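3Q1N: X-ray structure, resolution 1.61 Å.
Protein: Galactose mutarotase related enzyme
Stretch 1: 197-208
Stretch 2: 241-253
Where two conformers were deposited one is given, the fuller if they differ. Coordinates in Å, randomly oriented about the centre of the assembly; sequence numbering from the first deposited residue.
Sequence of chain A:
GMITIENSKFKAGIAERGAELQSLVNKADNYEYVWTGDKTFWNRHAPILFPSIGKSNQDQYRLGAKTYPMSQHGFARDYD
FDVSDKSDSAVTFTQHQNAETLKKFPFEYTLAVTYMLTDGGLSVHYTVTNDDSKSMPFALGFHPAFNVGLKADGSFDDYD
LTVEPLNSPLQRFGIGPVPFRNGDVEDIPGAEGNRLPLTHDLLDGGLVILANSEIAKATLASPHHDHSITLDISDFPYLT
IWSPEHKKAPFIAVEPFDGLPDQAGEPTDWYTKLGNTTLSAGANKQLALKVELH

Stretch 1, residues 197-208: PLTHDLLDGGLV
Stretch 2, residues 241-253: IWSPEHKKAPFIA

The two stretches are joined most firmly where Val208 and Ile241 form an antiparallel, hydrogen-bonded pair, CA to CA 5.1 Å. Val208 N donates to Ile241 O at 2.9 Å, nearly linear at 178°, and Ile241 N returns a bond to Val208 O, also at 2.9 Å (164°). Ile241 O additionally faces Leu207 CA at 3.5 Å, a CA-H...O contact. Val208 and Ile241 are extended (phi/psi -107/104 and -108/134), and their side chains share one face of the sheet, where Val208 CG1 (chi1 t) lies 4.2 Å from Ile241 CD1. Stretch 2 continues this sheet internally: Trp242 N bonds to Ala253 O at 3.1 Å, and Ala253 N to Trp242 O at 2.8 Å.

From this pair, stretch 1 followed backward and stretch 2 followed forward lie side by side as far as two turns, with Leu207 beside Trp242 (CA to CA 4.8 Å) and Asp204 CA 4.4 Å from Glu245 CA. Leu203 to Gly206 is a type I turn closed by Gly206 N to Leu203 O, 3.0 Å; Pro244 to Lys247 is a type II turn, with His246 at phi/psi 59/22. Asp204, chi1 m, accepts from His246 N through OD1 at 3.1 Å (160°), tying one turn to the other. The imidazole of His246 (chi1 m, chi2 -72°) folds back so that Asp204 CB sits over its face, 4.2 Å from the ring centroid. Gly206, at phi/psi 110/177, adopts a conformation in which a CB would jam against the preceding carbonyl.

Water completes the polar seam. Water 3 donates to Leu203 O (2.8 Å) and accepts from Ser243 N (3.2 Å), while water 5 accepts from Leu207 N and donates to Glu245 OE2, both at 3.1 Å. Water 1 links His200 NE2 (2.7 Å) to Ala249 O (2.9 Å). His200, chi1 m and chi2 -68°, brings CE1 to 3.0 Å from Lys247 O, a close approach oblique to the ring.

The helical segment that carries His200 and Leu203 begins after Thr199, whose OG1 (chi1 p) caps it by accepting from Leu202 N at 2.9 Å; Leu203 N bonds to Thr199 O at 2.8 Å. This segment directs Leu203 (m, t) toward stretch 2, with CD2 3.8 Å from Ile241 CG2 and CD1 4.2 Å from Ser243 CB. Leu198 (m, t) extends the apolar cluster: its CD2 is 4.0 Å from Ile241 CG2, and its CB 4.1 Å from CD1 of Ile252 (m, t). Ile241, chi1 m with chi2 near 92°, thus touches Leu198, Leu203 and Val208.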

# COMPACT_ATOMS: atom_id res chain seq x y z
N PRO A 197 -4.59 18.22 6.19
CA PRO A 197 -6.02 17.94 6.30
C PRO A 197 -6.46 17.06 5.14
O PRO A 197 -6.04 17.29 3.99
CB PRO A 197 -6.66 19.33 6.22
CG PRO A 197 -5.54 20.30 6.64
CD PRO A 197 -4.32 19.66 6.04
N LEU A 198 -7.25 16.03 5.42
CA LEU A 198 -7.68 15.06 4.41
C LEU A 198 -9.14 15.33 4.05
O LEU A 198 -10.07 15.02 4.81
CB LEU A 198 -7.48 13.63 4.94
CG LEU A 198 -6.04 13.31 5.35
CD1 LEU A 198 -5.94 11.86 5.86
CD2 LEU A 198 -5.05 13.52 4.19
N THR A 199 -9.34 15.96 2.90
CA THR A 199 -10.63 16.46 2.49
C THR A 199 -10.93 15.92 1.09
O THR A 199 -10.02 15.46 0.37
CB THR A 199 -10.64 17.98 2.43
OG1 THR A 199 -9.72 18.40 1.42
CG2 THR A 199 -10.27 18.59 3.78
N HIS A 200 -12.20 15.99 0.72
CA HIS A 200 -12.56 15.64 -0.65
C HIS A 200 -11.99 16.64 -1.63
O HIS A 200 -11.59 16.27 -2.72
CB HIS A 200 -14.07 15.49 -0.82
CG HIS A 200 -14.58 14.18 -0.31
ND1 HIS A 200 -14.28 12.98 -0.91
CD2 HIS A 200 -15.35 13.88 0.76
CE1 HIS A 200 -14.84 12.00 -0.22
NE2 HIS A 200 -15.50 12.52 0.79
N ASP A 201 -11.94 17.92 -1.22
CA ASP A 201 -11.25 18.94 -2.00
C ASP A 201 -9.81 18.52 -2.36
O ASP A 201 -9.39 18.70 -3.50
CB ASP A 201 -11.24 20.29 -1.28
CG ASP A 201 -12.54 21.08 -1.46
OD1 ASP A 201 -13.46 20.64 -2.19
OD2 ASP A 201 -12.65 22.16 -0.86
N LEU A 202 -9.07 17.97 -1.40
CA LEU A 202 -7.74 17.43 -1.66
C LEU A 202 -7.83 16.15 -2.53
O LEU A 202 -7.12 16.01 -3.54
CB LEU A 202 -7.03 17.09 -0.35
CG LEU A 202 -5.64 16.41 -0.46
CD1 LEU A 202 -4.59 17.34 -1.10
CD2 LEU A 202 -5.16 15.85 0.90
N LEU A 203 -8.66 15.21 -2.11
CA LEU A 203 -8.53 13.84 -2.68
C LEU A 203 -9.28 13.60 -3.99
O LEU A 203 -9.00 12.61 -4.68
CB LEU A 203 -8.92 12.79 -1.62
CG LEU A 203 -7.98 12.78 -0.41
CD1 LEU A 203 -8.60 11.98 0.72
CD2 LEU A 203 -6.56 12.27 -0.78
N ASP A 204 -10.21 14.47 -4.34
CA ASP A 204 -11.03 14.27 -5.53
C ASP A 204 -10.24 14.32 -6.81
O ASP A 204 -10.68 13.77 -7.83
CB ASP A 204 -12.20 15.27 -5.57
CG ASP A 204 -13.39 14.83 -4.72
OD1 ASP A 204 -13.38 13.69 -4.23
OD2 ASP A 204 -14.34 15.61 -4.50
N GLY A 205 -9.05 14.92 -6.77
CA GLY A 205 -8.14 14.97 -7.91
C GLY A 205 -7.24 13.76 -8.07
O GLY A 205 -6.32 13.75 -8.91
N GLY A 206 -7.46 12.73 -7.25
CA GLY A 206 -6.69 11.52 -7.35
C GLY A 206 -5.75 11.31 -6.20
O GLY A 206 -5.63 12.14 -5.28
N LEU A 207 -5.10 10.16 -6.25
CA LEU A 207 -4.15 9.76 -5.23
C LEU A 207 -3.08 10.86 -4.92
O LEU A 207 -2.60 11.55 -5.83
CB LEU A 207 -3.47 8.46 -5.66
CG LEU A 207 -2.44 8.46 -6.79
CD1 LEU A 207 -1.83 7.07 -6.89
CD2 LEU A 207 -3.01 8.91 -8.17
N VAL A 208 -2.78 11.04 -3.63
CA VAL A 208 -1.77 11.97 -3.14
C VAL A 208 -0.55 11.18 -2.65
O VAL A 208 -0.58 10.53 -1.60
CB VAL A 208 -2.34 12.84 -1.98
CG1 VAL A 208 -1.25 13.82 -1.41
CG2 VAL A 208 -3.57 13.66 -2.48
N ILE A 241 -2.15 8.67 -0.07
CA ILE A 241 -3.49 8.83 0.48
C ILE A 241 -4.48 8.80 -0.68
O ILE A 241 -4.25 9.44 -1.71
CB ILE A 241 -3.63 10.15 1.26
CG1 ILE A 241 -2.50 10.30 2.29
CG2 ILE A 241 -5.00 10.22 1.97
CD1 ILE A 241 -1.26 11.07 1.77
N TRP A 242 -5.56 8.04 -0.51
CA TRP A 242 -6.58 7.83 -1.57
C TRP A 242 -7.95 7.57 -0.98
O TRP A 242 -8.09 6.90 0.02
CB TRP A 242 -6.19 6.66 -2.49
CG TRP A 242 -7.26 6.31 -3.46
CD1 TRP A 242 -7.64 7.01 -4.58
CD2 TRP A 242 -8.15 5.21 -3.36
NE1 TRP A 242 -8.70 6.39 -5.18
CE2 TRP A 242 -9.02 5.28 -4.46
CE3 TRP A 242 -8.28 4.14 -2.45
CZ2 TRP A 242 -10.03 4.33 -4.68
CZ3 TRP A 242 -9.24 3.20 -2.68
CH2 TRP A 242 -10.12 3.30 -3.79
N SER A 243 -8.98 8.17 -1.59
CA SER A 243 -10.36 7.78 -1.35
C SER A 243 -11.11 7.98 -2.65
O SER A 243 -10.80 8.90 -3.40
CB SER A 243 -10.99 8.65 -0.28
OG SER A 243 -12.20 8.08 0.14
N PRO A 244 -12.05 7.09 -2.96
CA PRO A 244 -12.74 7.16 -4.24
C PRO A 244 -13.18 8.58 -4.62
O PRO A 244 -13.89 9.27 -3.85
CB PRO A 244 -13.96 6.27 -4.03
CG PRO A 244 -13.45 5.18 -3.09
CD PRO A 244 -12.48 5.91 -2.16
N GLU A 245 -12.76 8.97 -5.82
CA GLU A 245 -12.90 10.34 -6.30
C GLU A 245 -14.37 10.65 -6.62
O GLU A 245 -15.08 9.83 -7.20
CB GLU A 245 -12.03 10.56 -7.53
CG GLU A 245 -10.54 10.24 -7.32
CD GLU A 245 -10.10 8.94 -7.98
OE1 GLU A 245 -10.56 7.84 -7.57
OE2 GLU A 245 -9.27 9.01 -8.91
N HIS A 246 -14.81 11.83 -6.20
CA HIS A 246 -16.19 12.31 -6.41
C HIS A 246 -17.26 11.41 -5.80
O HIS A 246 -18.40 11.44 -6.22
CB HIS A 246 -16.42 12.59 -7.91
CG HIS A 246 -15.44 13.56 -8.48
ND1 HIS A 246 -15.47 14.91 -8.18
CD2 HIS A 246 -14.35 13.37 -9.26
CE1 HIS A 246 -14.45 15.51 -8.77
NE2 HIS A 246 -13.75 14.60 -9.43
N LYS A 247 -16.88 10.61 -4.81
CA LYS A 247 -17.81 9.80 -4.04
C LYS A 247 -17.67 10.21 -2.58
O LYS A 247 -16.75 10.95 -2.23
CB LYS A 247 -17.51 8.31 -4.19
CG LYS A 247 -17.27 7.86 -5.64
CD LYS A 247 -17.68 6.39 -5.81
CE LYS A 247 -17.56 5.90 -7.26
NZ LYS A 247 -17.53 4.42 -7.35
N LYS A 248 -18.57 9.75 -1.74
CA LYS A 248 -18.53 10.02 -0.31
C LYS A 248 -18.24 8.70 0.46
O LYS A 248 -19.04 8.27 1.30
CB LYS A 248 -19.86 10.65 0.14
CG LYS A 248 -20.36 11.83 -0.73
CD LYS A 248 -20.49 13.16 0.04
CE LYS A 248 -21.60 14.08 -0.57
NZ LYS A 248 -22.90 14.22 0.23
N ALA A 249 -17.09 8.08 0.19
CA ALA A 249 -16.76 6.83 0.84
C ALA A 249 -16.39 7.10 2.29
O ALA A 249 -15.70 8.07 2.57
CB ALA A 249 -15.60 6.14 0.13
N PRO A 250 -16.85 6.24 3.21
CA PRO A 250 -16.52 6.36 4.64
C PRO A 250 -15.19 5.67 4.96
O PRO A 250 -15.08 4.94 5.95
CB PRO A 250 -17.71 5.64 5.31
CG PRO A 250 -18.03 4.55 4.31
CD PRO A 250 -17.83 5.15 2.96
N PHE A 251 -14.22 5.86 4.08
CA PHE A 251 -12.83 5.35 4.31
C PHE A 251 -11.79 6.22 3.64
O PHE A 251 -12.08 6.95 2.71
CB PHE A 251 -12.70 3.87 3.89
CG PHE A 251 -12.61 3.62 2.38
CD1 PHE A 251 -11.43 3.84 1.65
CD2 PHE A 251 -13.71 3.13 1.70
CE1 PHE A 251 -11.36 3.56 0.27
CE2 PHE A 251 -13.64 2.84 0.32
CZ PHE A 251 -12.49 3.08 -0.38
N ILE A 252 -10.57 6.13 4.16
CA ILE A 252 -9.39 6.74 3.56
C ILE A 252 -8.31 5.69 3.60
O ILE A 252 -8.12 5.04 4.65
CB ILE A 252 -8.95 8.01 4.34
CG1 ILE A 252 -10.04 9.07 4.28
CG2 ILE A 252 -7.61 8.57 3.70
CD1 ILE A 252 -9.78 10.25 5.24
N ALA A 253 -7.69 5.45 2.43
CA ALA A 253 -6.53 4.58 2.33
C ALA A 253 -5.24 5.35 2.55
O ALA A 253 -5.08 6.47 2.07
CB ALA A 253 -6.52 3.84 0.95
O HOH W 1 -16.83 10.69 2.29
O HOH W 2 -11.94 11.83 -2.66
O HOH W 3 -8.03 10.07 -3.93
O HOH W 4 -16.34 14.07 -3.38
O HOH W 5 -6.49 7.99 -7.93